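Local coordinates for protein yeast glycogen phosphorylase (Saccharomyces cerevisiae, PDB 1YGP) that belongs to the carbohydrate phosphorylase family and holds pyridoxal-5'-phosphate within a GT-B architecture of two Rossmann-like domains, at residues Glu768-His773 with Tyr817-Asp822; Phe759-Glu764 with Ser821-Ser826; Gln616-Gly621 with Glu825-Thr830. All blocks are in the same frame, centred on the assembly; numbering follows the deposited sequence.

Following the chain from the N terminus, helix 615-634 comes first, and its partner lies 204 residues on: contact 3 joins 616-621 to 825-830 and closes the widest loop. Within that loop starts contact 2, where 759-764, which begins on the last residue of edge strand 757-759, meets 821-826. Contact 1 follows on helix 763-775 and closes the shortest loop, pairing 768-773 with 817-822. All three end on the first turns of helix 820-840 or the loop before it. Contact 1 lies wholly inside contact 3, while contact 2 shares end residues with both. Together they tie helix 820-840 to helix 615-634, to the chain leaving strand 757-759 and to helix 763-775.

Contact 1: residues Glu768-His773 with Tyr817-Asp822; sequences ELRYNH and YYLVSD
Arg770 lays its guanidinium flat on the ring of Tyr817 and has the largest share of the buried surface. The centres of the two groups lie 3.7 Å apart with their planes 19° from parallel, a stack that is also a cation-pi interaction. The guanidinium is displaced toward the rim of the ring: NE sits near CE1 of Tyr817 and NH2 near CZ, 3.4 Å away. Bends at chi2 (112°) and chi3 (101°) turn CD and NE so that the arginine chain runs over the ring. NH1 also approaches the carbonyl O of Tyr817, but that bond is weak in angle and too short to be trusted. Nearer the backbone, CD of Arg770 touches CD1 of Leu819 at 3.5 Å, the two side chains crossing at about a right angle. Leu819 is the N-cap residue of helix 820-840, so the contact joins the side of helix 763-775 to the beginning of that later helix, on the outer part of the domain built round the six-stranded parallel sheet. Asp816 holds the same helix start, accepting hydrogen bonds from Val820 N and Ser821 OG. Leu769 points toward 817-822; its CD1 meets CD2 of Leu819 at 3.7 Å, and its side chain slides past the carboxylate of Asp822 in the opposite direction. His773 comes in tip to tip with Asp822, its CE1 3.0 Å from OD2, which lies in the plane of the imidazole at its edge while the carboxylate plane stands nearly perpendicular to the ring. The neighbouring ring atom, ND1, donates to the carbonyl O of Leu769 (2.9 Å) from above the carbonyl plane, a bond within the helix that restrains the ring's rotation.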
ATOM      1  N   GLU A 768      47.740 -24.837 -10.119  1.00 27.18           N
ATOM      2  CA  GLU A 768      49.188 -24.762 -10.095  1.00 27.02           C
ATOM      3  C   GLU A 768      49.666 -23.313 -10.110  1.00 24.27           C
ATOM      4  O   GLU A 768      50.587 -22.956  -9.373  1.00 19.10           O
ATOM      5  CB  GLU A 768      49.793 -25.482 -11.293  1.00 31.51           C
ATOM      6  CG  GLU A 768      51.325 -25.454 -11.209  1.00 34.32           C
ATOM      7  CD  GLU A 768      52.088 -25.852 -12.460  1.00 36.88           C
ATOM      8  OE1 GLU A 768      51.523 -26.571 -13.291  1.00 35.85           O
ATOM      9  OE2 GLU A 768      53.252 -25.445 -12.585  1.00 36.66           O
ATOM     10  N   LEU A 769      49.075 -22.450 -10.945  1.00 22.53           N
ATOM     11  CA  LEU A 769      49.507 -21.066 -11.026  1.00 22.11           C
ATOM     12  C   LEU A 769      49.255 -20.377  -9.703  1.00 25.45           C
ATOM     13  O   LEU A 769      49.997 -19.454  -9.314  1.00 27.18           O
ATOM     14  CB  LEU A 769      48.753 -20.267 -12.044  1.00 16.52           C
ATOM     15  CG  LEU A 769      48.809 -20.590 -13.499  1.00 11.79           C
ATOM     16  CD1 LEU A 769      47.842 -19.682 -14.192  1.00 11.28           C
ATOM     17  CD2 LEU A 769      50.189 -20.407 -14.044  1.00 17.27           C
ATOM     18  N   ARG A 770      48.166 -20.805  -9.049  1.00 24.82           N
ATOM     19  CA  ARG A 770      47.800 -20.298  -7.749  1.00 22.96           C
ATOM     20  C   ARG A 770      48.934 -20.753  -6.838  1.00 25.65           C
ATOM     21  O   ARG A 770      49.579 -19.862  -6.286  1.00 30.68           O
ATOM     22  CB  ARG A 770      46.453 -20.891  -7.335  1.00 18.37           C
ATOM     23  CG  ARG A 770      45.513 -19.869  -6.749  1.00 11.48           C
ATOM     24  CD  ARG A 770      44.319 -19.603  -7.660  1.00 15.71           C
ATOM     25  NE  ARG A 770      43.083 -20.275  -7.269  1.00 21.93           N
ATOM     26  CZ  ARG A 770      41.868 -19.829  -7.638  1.00 24.51           C
ATOM     27  NH1 ARG A 770      41.692 -18.749  -8.375  1.00 27.95           N
ATOM     28  NH2 ARG A 770      40.762 -20.485  -7.310  1.00 26.99           N
ATOM     29  N   TYR A 771      49.304 -22.051  -6.737  1.00 26.04           N
ATOM     30  CA  TYR A 771      50.401 -22.529  -5.874  1.00 27.24           C
ATOM     31  C   TYR A 771      51.721 -21.784  -6.074  1.00 24.55           C
ATOM     32  O   TYR A 771      52.313 -21.260  -5.126  1.00 21.21           O
ATOM     33  CB  TYR A 771      50.644 -24.034  -6.106  1.00 30.04           C
ATOM     34  CG  TYR A 771      51.925 -24.573  -5.470  1.00 40.15           C
ATOM     35  CD1 TYR A 771      51.935 -24.974  -4.125  1.00 44.55           C
ATOM     36  CD2 TYR A 771      53.109 -24.646  -6.223  1.00 39.48           C
ATOM     37  CE1 TYR A 771      53.118 -25.442  -3.534  1.00 41.78           C
ATOM     38  CE2 TYR A 771      54.289 -25.109  -5.638  1.00 39.53           C
ATOM     39  CZ  TYR A 771      54.282 -25.501  -4.301  1.00 40.18           C
ATOM     40  OH  TYR A 771      55.445 -25.960  -3.730  1.00 44.83           O
ATOM     41  N   ASN A 772      52.203 -21.719  -7.305  1.00 26.12           N
ATOM     42  CA  ASN A 772      53.431 -21.014  -7.611  1.00 32.62           C
ATOM     43  C   ASN A 772      53.397 -19.572  -7.141  1.00 36.84           C
ATOM     44  O   ASN A 772      54.435 -18.984  -6.839  1.00 41.39           O
ATOM     45  CB  ASN A 772      53.701 -21.001  -9.101  1.00 34.85           C
ATOM     46  CG  ASN A 772      54.023 -22.378  -9.641  1.00 42.16           C
ATOM     47  OD1 ASN A 772      54.586 -23.214  -8.937  1.00 45.76           O
ATOM     48  ND2 ASN A 772      53.667 -22.708 -10.881  1.00 41.63           N
ATOM     49  N   HIS A 773      52.220 -18.953  -7.012  1.00 36.06           N
ATOM     50  CA  HIS A 773      52.152 -17.573  -6.574  1.00 33.00           C
ATOM     51  C   HIS A 773      52.659 -17.405  -5.174  1.00 35.59           C
ATOM     52  O   HIS A 773      53.261 -16.371  -4.879  1.00 38.14           O
ATOM     53  CB  HIS A 773      50.757 -17.046  -6.566  1.00 28.81           C
ATOM     54  CG  HIS A 773      50.451 -16.238  -7.789  1.00 26.81           C
ATOM     55  ND1 HIS A 773      49.783 -16.639  -8.855  1.00 30.46           N
ATOM     56  CD2 HIS A 773      50.806 -14.926  -7.961  1.00 28.35           C
ATOM     57  CE1 HIS A 773      49.710 -15.625  -9.671  1.00 29.07           C
ATOM     58  NE2 HIS A 773      50.325 -14.598  -9.132  1.00 33.33           N
ATOM     59  N   TYR A 817      45.204 -14.492  -5.888  1.00 21.94           N
ATOM     60  CA  TYR A 817      44.293 -15.609  -6.015  1.00 15.31           C
ATOM     61  C   TYR A 817      43.397 -15.593  -7.254  1.00 15.02           C
ATOM     62  O   TYR A 817      42.917 -16.646  -7.626  1.00 16.97           O
ATOM     63  CB  TYR A 817      43.454 -15.650  -4.762  1.00 14.07           C
ATOM     64  CG  TYR A 817      42.607 -16.905  -4.598  1.00 23.89           C
ATOM     65  CD1 TYR A 817      43.202 -18.119  -4.226  1.00 26.09           C
ATOM     66  CD2 TYR A 817      41.226 -16.840  -4.790  1.00 25.40           C
ATOM     67  CE1 TYR A 817      42.423 -19.265  -4.037  1.00 28.86           C
ATOM     68  CE2 TYR A 817      40.444 -17.981  -4.605  1.00 32.92           C
ATOM     69  CZ  TYR A 817      41.042 -19.186  -4.224  1.00 34.21           C
ATOM     70  OH  TYR A 817      40.244 -20.290  -3.985  1.00 37.39           O
ATOM     71  N   TYR A 818      43.087 -14.506  -7.964  1.00 15.39           N
ATOM     72  CA  TYR A 818      42.205 -14.592  -9.125  1.00 14.59           C
ATOM     73  C   TYR A 818      42.953 -14.489 -10.435  1.00 19.24           C
ATOM     74  O   TYR A 818      42.377 -14.150 -11.479  1.00 25.19           O
ATOM     75  CB  TYR A 818      41.167 -13.493  -9.066  1.00 14.10           C
ATOM     76  CG  TYR A 818      40.320 -13.641  -7.827  1.00 14.17           C
ATOM     77  CD1 TYR A 818      39.370 -14.649  -7.771  1.00 11.59           C
ATOM     78  CD2 TYR A 818      40.543 -12.802  -6.736  1.00 15.76           C
ATOM     79  CE1 TYR A 818      38.643 -14.814  -6.600  1.00 15.83           C
ATOM     80  CE2 TYR A 818      39.814 -12.971  -5.562  1.00 12.84           C
ATOM     81  CZ  TYR A 818      38.868 -13.975  -5.513  1.00 14.73           C
ATOM     82  OH  TYR A 818      38.103 -14.128  -4.381  1.00 23.88           O
ATOM     83  N   LEU A 819      44.272 -14.709 -10.378  1.00 17.16           N
ATOM     84  CA  LEU A 819      45.128 -14.739 -11.550  1.00 10.66           C
ATOM     85  C   LEU A 819      45.083 -13.517 -12.469  1.00 10.27           C
ATOM     86  O   LEU A 819      45.169 -13.631 -13.698  1.00 13.81           O
ATOM     87  CB  LEU A 819      44.812 -16.014 -12.364  1.00  9.22           C
ATOM     88  CG  LEU A 819      45.250 -17.420 -11.927  1.00  9.85           C
ATOM     89  CD1 LEU A 819      44.786 -17.730 -10.521  1.00  6.70           C
ATOM     90  CD2 LEU A 819      44.610 -18.455 -12.864  1.00  6.90           C
ATOM     91  N   VAL A 820      45.047 -12.311 -11.904  1.00  7.79           N
ATOM     92  CA  VAL A 820      45.089 -11.115 -12.742  1.00 13.03           C
ATOM     93  C   VAL A 820      46.440 -11.013 -13.466  1.00 17.31           C
ATOM     94  O   VAL A 820      46.487 -10.810 -14.681  1.00 15.24           O
ATOM     95  CB  VAL A 820      44.845  -9.837 -11.886  1.00  9.89           C
ATOM     96  CG1 VAL A 820      45.077  -8.547 -12.681  1.00  3.13           C
ATOM     97  CG2 VAL A 820      43.382  -9.836 -11.453  1.00  8.27           C
ATOM     98  N   SER A 821      47.547 -11.219 -12.741  1.00 21.21           N
ATOM     99  CA  SER A 821      48.884 -11.134 -13.301  1.00 23.76           C
ATOM    100  C   SER A 821      49.085 -12.083 -14.474  1.00 26.85           C
ATOM    101  O   SER A 821      49.632 -11.717 -15.526  1.00 26.70           O
ATOM    102  CB  SER A 821      49.929 -11.476 -12.248  1.00 26.44           C
ATOM    103  OG  SER A 821      49.465 -11.497 -10.891  1.00 23.95           O
ATOM    104  N   ASP A 822      48.519 -13.282 -14.281  1.00 26.63           N
ATOM    105  CA  ASP A 822      48.718 -14.365 -15.233  1.00 31.15           C
ATOM    106  C   ASP A 822      48.048 -14.088 -16.563  1.00 31.41           C
ATOM    107  O   ASP A 822      48.637 -14.244 -17.643  1.00 33.61           O
ATOM    108  CB  ASP A 822      48.183 -15.662 -14.642  1.00 33.66           C
ATOM    109  CG  ASP A 822      48.823 -15.936 -13.282  1.00 40.59           C
ATOM    110  OD1 ASP A 822      49.948 -16.438 -13.225  1.00 43.59           O
ATOM    111  OD2 ASP A 822      48.197 -15.619 -12.274  1.00 41.52           O
TER

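Contact 2: residues Phe759-Glu764 with Ser821-Ser826; sequences FGNLSE and SDDFES
Gly760 and Asn761 offer two consecutive backbone N-H groups to two side chains that stand one turn apart on helix 820-840. The first bond runs from Gly760 N to OG of Ser826, 3.0 Å and nearly straight at 167°. In Ser826, OG is anti to the backbone N (chi1 -178°), the position in which it meets Gly760 N. The second bond, Asn761 N to OD1 of Asp823, is equally long and equally straight, and its donor lies well above the carboxylate plane. The other oxygen of Asp823, OD2, forms a salt bridge with Arg614; one carboxylate therefore serves both the backbone of 759-764 and the side chain of Arg614. CA of Gly760 passes 3.5 Å from OD1 of Asp823, at a positive phi that suits glycine. Phe759 takes the crowded position between backbone N and carbonyl carbon (chi1 71°). Its CB lies 3.3 Å from OG of Ser826, an atom that also sits in plane at the ring edge, and CE2 reaches CB of Asp823 at 4.1 Å. The ring meets Tyr827 as well. Side-chain acceptors on a helix thus catch the backbone leaving edge strand 757-759, at the margin of the parallel sheet in a Rossmann-like domain of the GT-B fold.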
ATOM      1  N   PHE A 759      40.839 -16.092 -24.176  1.00  6.73           N
ATOM      2  CA  PHE A 759      42.196 -15.849 -23.740  1.00  5.58           C
ATOM      3  C   PHE A 759      42.318 -16.437 -22.342  1.00  9.25           C
ATOM      4  O   PHE A 759      41.381 -17.053 -21.808  1.00  9.26           O
ATOM      5  CB  PHE A 759      42.473 -14.366 -23.680  1.00  3.55           C
ATOM      6  CG  PHE A 759      41.754 -13.657 -22.527  1.00 12.70           C
ATOM      7  CD1 PHE A 759      40.394 -13.351 -22.633  1.00 12.92           C
ATOM      8  CD2 PHE A 759      42.450 -13.337 -21.350  1.00 12.67           C
ATOM      9  CE1 PHE A 759      39.741 -12.737 -21.563  1.00 17.24           C
ATOM     10  CE2 PHE A 759      41.786 -12.724 -20.292  1.00 15.54           C
ATOM     11  CZ  PHE A 759      40.433 -12.424 -20.394  1.00 13.48           C
ATOM     12  N   GLY A 760      43.490 -16.161 -21.764  1.00 11.97           N
ATOM     13  CA  GLY A 760      43.788 -16.487 -20.383  1.00 13.23           C
ATOM     14  C   GLY A 760      43.952 -17.964 -20.146  1.00 14.36           C
ATOM     15  O   GLY A 760      43.793 -18.822 -21.022  1.00 16.24           O
ATOM     16  N   ASN A 761      44.306 -18.250 -18.907  1.00 15.34           N
ATOM     17  CA  ASN A 761      44.500 -19.631 -18.529  1.00 18.42           C
ATOM     18  C   ASN A 761      43.207 -20.384 -18.414  1.00 18.14           C
ATOM     19  O   ASN A 761      42.122 -19.841 -18.193  1.00 20.70           O
ATOM     20  CB  ASN A 761      45.222 -19.761 -17.200  1.00 21.07           C
ATOM     21  CG  ASN A 761      46.680 -19.375 -17.357  1.00 19.88           C
ATOM     22  OD1 ASN A 761      47.018 -18.209 -17.535  1.00 27.65           O
ATOM     23  ND2 ASN A 761      47.615 -20.299 -17.258  1.00 15.20           N
ATOM     24  N   LEU A 762      43.459 -21.666 -18.630  1.00 19.21           N
ATOM     25  CA  LEU A 762      42.493 -22.738 -18.568  1.00 19.36           C
ATOM     26  C   LEU A 762      42.443 -23.187 -17.118  1.00 21.94           C
ATOM     27  O   LEU A 762      43.426 -22.988 -16.399  1.00 20.33           O
ATOM     28  CB  LEU A 762      42.962 -23.906 -19.408  1.00 17.96           C
ATOM     29  CG  LEU A 762      43.590 -23.669 -20.772  1.00 16.15           C
ATOM     30  CD1 LEU A 762      44.287 -24.937 -21.204  1.00 12.59           C
ATOM     31  CD2 LEU A 762      42.547 -23.252 -21.777  1.00  6.78           C
ATOM     32  N   SER A 763      41.371 -23.872 -16.714  1.00 26.63           N
ATOM     33  CA  SER A 763      41.217 -24.404 -15.373  1.00 29.12           C
ATOM     34  C   SER A 763      42.293 -25.331 -14.852  1.00 32.96           C
ATOM     35  O   SER A 763      42.559 -25.249 -13.649  1.00 32.17           O
ATOM     36  CB  SER A 763      39.906 -25.126 -15.273  1.00 27.30           C
ATOM     37  OG  SER A 763      38.919 -24.131 -15.416  1.00 35.90           O
ATOM     38  N   GLU A 764      42.937 -26.176 -15.684  1.00 35.34           N
ATOM     39  CA  GLU A 764      43.957 -27.099 -15.177  1.00 38.77           C
ATOM     40  C   GLU A 764      45.100 -26.363 -14.503  1.00 37.42           C
ATOM     41  O   GLU A 764      45.492 -26.605 -13.358  1.00 42.23           O
ATOM     42  CB  GLU A 764      44.582 -27.932 -16.271  1.00 43.35           C
ATOM     43  CG  GLU A 764      43.643 -28.861 -17.006  1.00 51.32           C
ATOM     44  CD  GLU A 764      43.271 -28.321 -18.369  1.00 52.58           C
ATOM     45  OE1 GLU A 764      43.979 -28.617 -19.336  1.00 50.90           O
ATOM     46  OE2 GLU A 764      42.271 -27.607 -18.441  1.00 57.86           O
ATOM     47  N   SER A 821      47.547 -11.219 -12.741  1.00 21.21           N
ATOM     48  CA  SER A 821      48.884 -11.134 -13.301  1.00 23.76           C
ATOM     49  C   SER A 821      49.085 -12.083 -14.474  1.00 26.85           C
ATOM     50  O   SER A 821      49.632 -11.717 -15.526  1.00 26.70           O
ATOM     51  CB  SER A 821      49.929 -11.476 -12.248  1.00 26.44           C
ATOM     52  OG  SER A 821      49.465 -11.497 -10.891  1.00 23.95           O
ATOM     53  N   ASP A 822      48.519 -13.282 -14.281  1.00 26.63           N
ATOM     54  CA  ASP A 822      48.718 -14.365 -15.233  1.00 31.15           C
ATOM     55  C   ASP A 822      48.048 -14.088 -16.563  1.00 31.41           C
ATOM     56  O   ASP A 822      48.637 -14.244 -17.643  1.00 33.61           O
ATOM     57  CB  ASP A 822      48.183 -15.662 -14.642  1.00 33.66           C
ATOM     58  CG  ASP A 822      48.823 -15.936 -13.282  1.00 40.59           C
ATOM     59  OD1 ASP A 822      49.948 -16.438 -13.225  1.00 43.59           O
ATOM     60  OD2 ASP A 822      48.197 -15.619 -12.274  1.00 41.52           O
ATOM     61  N   ASP A 823      46.822 -13.574 -16.461  1.00 27.07           N
ATOM     62  CA  ASP A 823      46.068 -13.315 -17.662  1.00 22.23           C
ATOM     63  C   ASP A 823      46.286 -11.931 -18.238  1.00 21.03           C
ATOM     64  O   ASP A 823      45.878 -11.714 -19.386  1.00 21.11           O
ATOM     65  CB  ASP A 823      44.581 -13.571 -17.353  1.00 16.86           C
ATOM     66  CG  ASP A 823      44.255 -15.009 -16.962  1.00 17.64           C
ATOM     67  OD1 ASP A 823      45.055 -15.923 -17.170  1.00 18.53           O
ATOM     68  OD2 ASP A 823      43.175 -15.238 -16.454  1.00 17.60           O
ATOM     69  N   PHE A 824      46.993 -11.013 -17.565  1.00 23.41           N
ATOM     70  CA  PHE A 824      47.069  -9.633 -18.041  1.00 27.38           C
ATOM     71  C   PHE A 824      47.584  -9.471 -19.462  1.00 29.87           C
ATOM     72  O   PHE A 824      46.928  -8.854 -20.309  1.00 32.83           O
ATOM     73  CB  PHE A 824      47.944  -8.773 -17.120  1.00 22.45           C
ATOM     74  CG  PHE A 824      47.626  -7.287 -17.301  1.00 18.53           C
ATOM     75  CD1 PHE A 824      46.324  -6.820 -17.065  1.00 18.35           C
ATOM     76  CD2 PHE A 824      48.613  -6.395 -17.737  1.00 17.75           C
ATOM     77  CE1 PHE A 824      46.014  -5.468 -17.275  1.00 20.13           C
ATOM     78  CE2 PHE A 824      48.282  -5.046 -17.940  1.00 17.47           C
ATOM     79  CZ  PHE A 824      46.985  -4.575 -17.715  1.00 12.22           C
ATOM     80  N   GLU A 825      48.717 -10.095 -19.774  1.00 32.58           N
ATOM     81  CA  GLU A 825      49.292  -9.975 -21.099  1.00 32.30           C
ATOM     82  C   GLU A 825      48.452 -10.575 -22.214  1.00 28.68           C
ATOM     83  O   GLU A 825      48.342  -9.991 -23.291  1.00 28.33           O
ATOM     84  CB  GLU A 825      50.679 -10.602 -21.064  1.00 42.68           C
ATOM     85  CG  GLU A 825      51.764  -9.569 -20.730  1.00 51.76           C
ATOM     86  CD  GLU A 825      51.771  -8.398 -21.714  1.00 61.28           C
ATOM     87  OE1 GLU A 825      51.967  -8.622 -22.915  1.00 65.39           O
ATOM     88  OE2 GLU A 825      51.563  -7.263 -21.278  1.00 65.65           O
ATOM     89  N   SER A 826      47.807 -11.708 -21.933  1.00 25.29           N
ATOM     90  CA  SER A 826      46.957 -12.403 -22.874  1.00 20.86           C
ATOM     91  C   SER A 826      45.757 -11.516 -23.140  1.00 24.22           C
ATOM     92  O   SER A 826      45.420 -11.284 -24.308  1.00 27.08           O
ATOM     93  CB  SER A 826      46.548 -13.735 -22.250  1.00 20.12           C
ATOM     94  OG  SER A 826      45.726 -14.614 -23.025  1.00 24.57           O
TER

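Contact 3: residues Gln616-Gly621 with Glu825-Thr830; sequences QLNVFG and ESYLAT
Tyr827 projects from helix 820-840 across the surface of helix 615-634, and the partners there are disposed round its ring. Its CB points toward helix 615-634, and CG, anti to the backbone N (chi1 180°), extends the side chain further from its own helix. Leu617 slides past it in the opposite direction: CD2 comes within 3.7 Å of CD2 of Tyr827 and 4.0 Å of CG, with CD1 over one ring face. Gly621 lies at the ring edge instead, its CA 4.2 Å from CE2 and near the plane of the ring. The same CA meets CD2 of Leu828 at 4.1 Å; Gly621 has no side chain here, and Tyr827 and Leu828 both reach its CA. At the far end the hydroxyl of Tyr827 stands beside OD1 of Asn618, the amide plane turned 71° from the ring plane. Each of these polar groups is bound elsewhere: Tyr827 OH to Glu712 and Asn618 ND2 to Gln605. The axes of the two short segments come within 10.5 Å and cross at -62°, a separation spanned by the aromatic ring. The side chain of Asn618 lies about 13 Å from the bound pyridoxal-5'-phosphate. This is helix-on-helix packing in the helical layer that flanks the parallel sheet of a Rossmann-like GT-B domain, where helix 615-634 follows strand 601-606.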
ATOM      1  N   GLN A 616      38.314  -5.743 -12.033  1.00 14.48           N
ATOM      2  CA  GLN A 616      39.591  -5.083 -11.834  1.00 14.42           C
ATOM      3  C   GLN A 616      40.588  -5.402 -12.931  1.00 17.07           C
ATOM      4  O   GLN A 616      41.383  -4.521 -13.269  1.00 16.31           O
ATOM      5  CB  GLN A 616      40.218  -5.438 -10.472  1.00 10.70           C
ATOM      6  CG  GLN A 616      40.755  -6.827 -10.189  1.00 14.34           C
ATOM      7  CD  GLN A 616      39.710  -7.879  -9.910  1.00 13.87           C
ATOM      8  OE1 GLN A 616      38.539  -7.718 -10.228  1.00 21.03           O
ATOM      9  NE2 GLN A 616      40.077  -8.995  -9.315  1.00 16.11           N
ATOM     10  N   LEU A 617      40.512  -6.597 -13.552  1.00 16.22           N
ATOM     11  CA  LEU A 617      41.405  -6.968 -14.645  1.00 14.91           C
ATOM     12  C   LEU A 617      41.045  -6.015 -15.783  1.00 14.80           C
ATOM     13  O   LEU A 617      41.912  -5.407 -16.404  1.00 17.43           O
ATOM     14  CB  LEU A 617      41.160  -8.414 -15.112  1.00 16.41           C
ATOM     15  CG  LEU A 617      42.103  -9.361 -15.911  1.00 14.84           C
ATOM     16  CD1 LEU A 617      41.193 -10.159 -16.800  1.00  2.00           C
ATOM     17  CD2 LEU A 617      43.122  -8.673 -16.819  1.00 12.63           C
ATOM     18  N   ASN A 618      39.755  -5.820 -16.025  1.00 14.03           N
ATOM     19  CA  ASN A 618      39.280  -4.958 -17.093  1.00 16.48           C
ATOM     20  C   ASN A 618      39.694  -3.515 -16.870  1.00 19.97           C
ATOM     21  O   ASN A 618      40.169  -2.863 -17.810  1.00 22.30           O
ATOM     22  CB  ASN A 618      37.778  -5.073 -17.157  1.00 18.28           C
ATOM     23  CG  ASN A 618      37.104  -4.270 -18.249  1.00 20.56           C
ATOM     24  OD1 ASN A 618      37.727  -3.614 -19.075  1.00 31.44           O
ATOM     25  ND2 ASN A 618      35.786  -4.272 -18.301  1.00 20.11           N
ATOM     26  N   VAL A 619      39.598  -3.019 -15.625  1.00 21.40           N
ATOM     27  CA  VAL A 619      40.017  -1.655 -15.310  1.00 23.58           C
ATOM     28  C   VAL A 619      41.542  -1.535 -15.473  1.00 24.55           C
ATOM     29  O   VAL A 619      42.021  -0.567 -16.090  1.00 24.61           O
ATOM     30  CB  VAL A 619      39.648  -1.229 -13.850  1.00 22.66           C
ATOM     31  CG1 VAL A 619      39.740   0.278 -13.768  1.00 24.51           C
ATOM     32  CG2 VAL A 619      38.218  -1.504 -13.487  1.00 22.82           C
ATOM     33  N   PHE A 620      42.344  -2.503 -14.997  1.00 21.27           N
ATOM     34  CA  PHE A 620      43.794  -2.444 -15.151  1.00 19.10           C
ATOM     35  C   PHE A 620      44.177  -2.389 -16.622  1.00 19.29           C
ATOM     36  O   PHE A 620      45.122  -1.695 -17.014  1.00 21.82           O
ATOM     37  CB  PHE A 620      44.457  -3.651 -14.486  1.00  9.50           C
ATOM     38  CG  PHE A 620      44.279  -3.678 -12.978  1.00  5.11           C
ATOM     39  CD1 PHE A 620      43.971  -2.529 -12.251  1.00  7.09           C
ATOM     40  CD2 PHE A 620      44.375  -4.895 -12.306  1.00 10.60           C
ATOM     41  CE1 PHE A 620      43.752  -2.607 -10.870  1.00  7.12           C
ATOM     42  CE2 PHE A 620      44.155  -4.968 -10.928  1.00  5.02           C
ATOM     43  CZ  PHE A 620      43.840  -3.828 -10.209  1.00  5.70           C
ATOM     44  N   GLY A 621      43.401  -3.066 -17.451  1.00 17.00           N
ATOM     45  CA  GLY A 621      43.576  -2.979 -18.877  1.00 18.91           C
ATOM     46  C   GLY A 621      43.248  -1.572 -19.362  1.00 21.08           C
ATOM     47  O   GLY A 621      43.978  -1.094 -20.240  1.00 19.56           O
ATOM     48  N   GLU A 825      48.717 -10.095 -19.774  1.00 32.58           N
ATOM     49  CA  GLU A 825      49.292  -9.975 -21.099  1.00 32.30           C
ATOM     50  C   GLU A 825      48.452 -10.575 -22.214  1.00 28.68           C
ATOM     51  O   GLU A 825      48.342  -9.991 -23.291  1.00 28.33           O
ATOM     52  CB  GLU A 825      50.679 -10.602 -21.064  1.00 42.68           C
ATOM     53  CG  GLU A 825      51.764  -9.569 -20.730  1.00 51.76           C
ATOM     54  CD  GLU A 825      51.771  -8.398 -21.714  1.00 61.28           C
ATOM     55  OE1 GLU A 825      51.967  -8.622 -22.915  1.00 65.39           O
ATOM     56  OE2 GLU A 825      51.563  -7.263 -21.278  1.00 65.65           O
ATOM     57  N   SER A 826      47.807 -11.708 -21.933  1.00 25.29           N
ATOM     58  CA  SER A 826      46.957 -12.403 -22.874  1.00 20.86           C
ATOM     59  C   SER A 826      45.757 -11.516 -23.140  1.00 24.22           C
ATOM     60  O   SER A 826      45.420 -11.284 -24.308  1.00 27.08           O
ATOM     61  CB  SER A 826      46.548 -13.735 -22.250  1.00 20.12           C
ATOM     62  OG  SER A 826      45.726 -14.614 -23.025  1.00 24.57           O
ATOM     63  N   TYR A 827      45.136 -10.975 -22.084  1.00 24.50           N
ATOM     64  CA  TYR A 827      44.001 -10.066 -22.182  1.00 20.56           C
ATOM     65  C   TYR A 827      44.317  -8.877 -23.087  1.00 17.35           C
ATOM     66  O   TYR A 827      43.582  -8.567 -24.036  1.00 15.47           O
ATOM     67  CB  TYR A 827      43.643  -9.598 -20.773  1.00 22.27           C
ATOM     68  CG  TYR A 827      42.468  -8.637 -20.722  1.00 22.64           C
ATOM     69  CD1 TYR A 827      41.201  -9.056 -21.138  1.00 24.14           C
ATOM     70  CD2 TYR A 827      42.662  -7.338 -20.262  1.00 18.94           C
ATOM     71  CE1 TYR A 827      40.126  -8.179 -21.098  1.00 19.19           C
ATOM     72  CE2 TYR A 827      41.587  -6.459 -20.215  1.00 24.08           C
ATOM     73  CZ  TYR A 827      40.329  -6.884 -20.638  1.00 24.49           C
ATOM     74  OH  TYR A 827      39.266  -6.003 -20.660  1.00 27.42           O
ATOM     75  N   LEU A 828      45.419  -8.201 -22.821  1.00 16.25           N
ATOM     76  CA  LEU A 828      45.840  -7.111 -23.677  1.00 21.42           C
ATOM     77  C   LEU A 828      46.090  -7.552 -25.135  1.00 22.48           C
ATOM     78  O   LEU A 828      45.662  -6.854 -26.073  1.00 29.07           O
ATOM     79  CB  LEU A 828      47.093  -6.504 -23.097  1.00 22.63           C
ATOM     80  CG  LEU A 828      47.035  -5.936 -21.699  1.00 21.28           C
ATOM     81  CD1 LEU A 828      48.421  -5.435 -21.349  1.00 23.15           C
ATOM     82  CD2 LEU A 828      46.018  -4.819 -21.609  1.00 21.31           C
ATOM     83  N   ALA A 829      46.693  -8.716 -25.382  1.00 16.46           N
ATOM     84  CA  ALA A 829      46.922  -9.201 -26.734  1.00 16.67           C
ATOM     85  C   ALA A 829      45.638  -9.430 -27.515  1.00 17.15           C
ATOM     86  O   ALA A 829      45.500  -9.052 -28.680  1.00 17.81           O
ATOM     87  CB  ALA A 829      47.671 -10.507 -26.696  1.00 21.44           C
ATOM     88  N   THR A 830      44.640 -10.004 -26.862  1.00 19.17           N
ATOM     89  CA  THR A 830      43.348 -10.231 -27.482  1.00 18.95           C
ATOM     90  C   THR A 830      42.701  -8.882 -27.762  1.00 20.56           C
ATOM     91  O   THR A 830      41.993  -8.718 -28.760  1.00 19.59           O
ATOM     92  CB  THR A 830      42.453 -11.015 -26.550  1.00 21.34           C
ATOM     93  OG1 THR A 830      43.222 -12.052 -25.948  1.00 28.54           O
ATOM     94  CG2 THR A 830      41.281 -11.592 -27.310  1.00 25.88           C
TER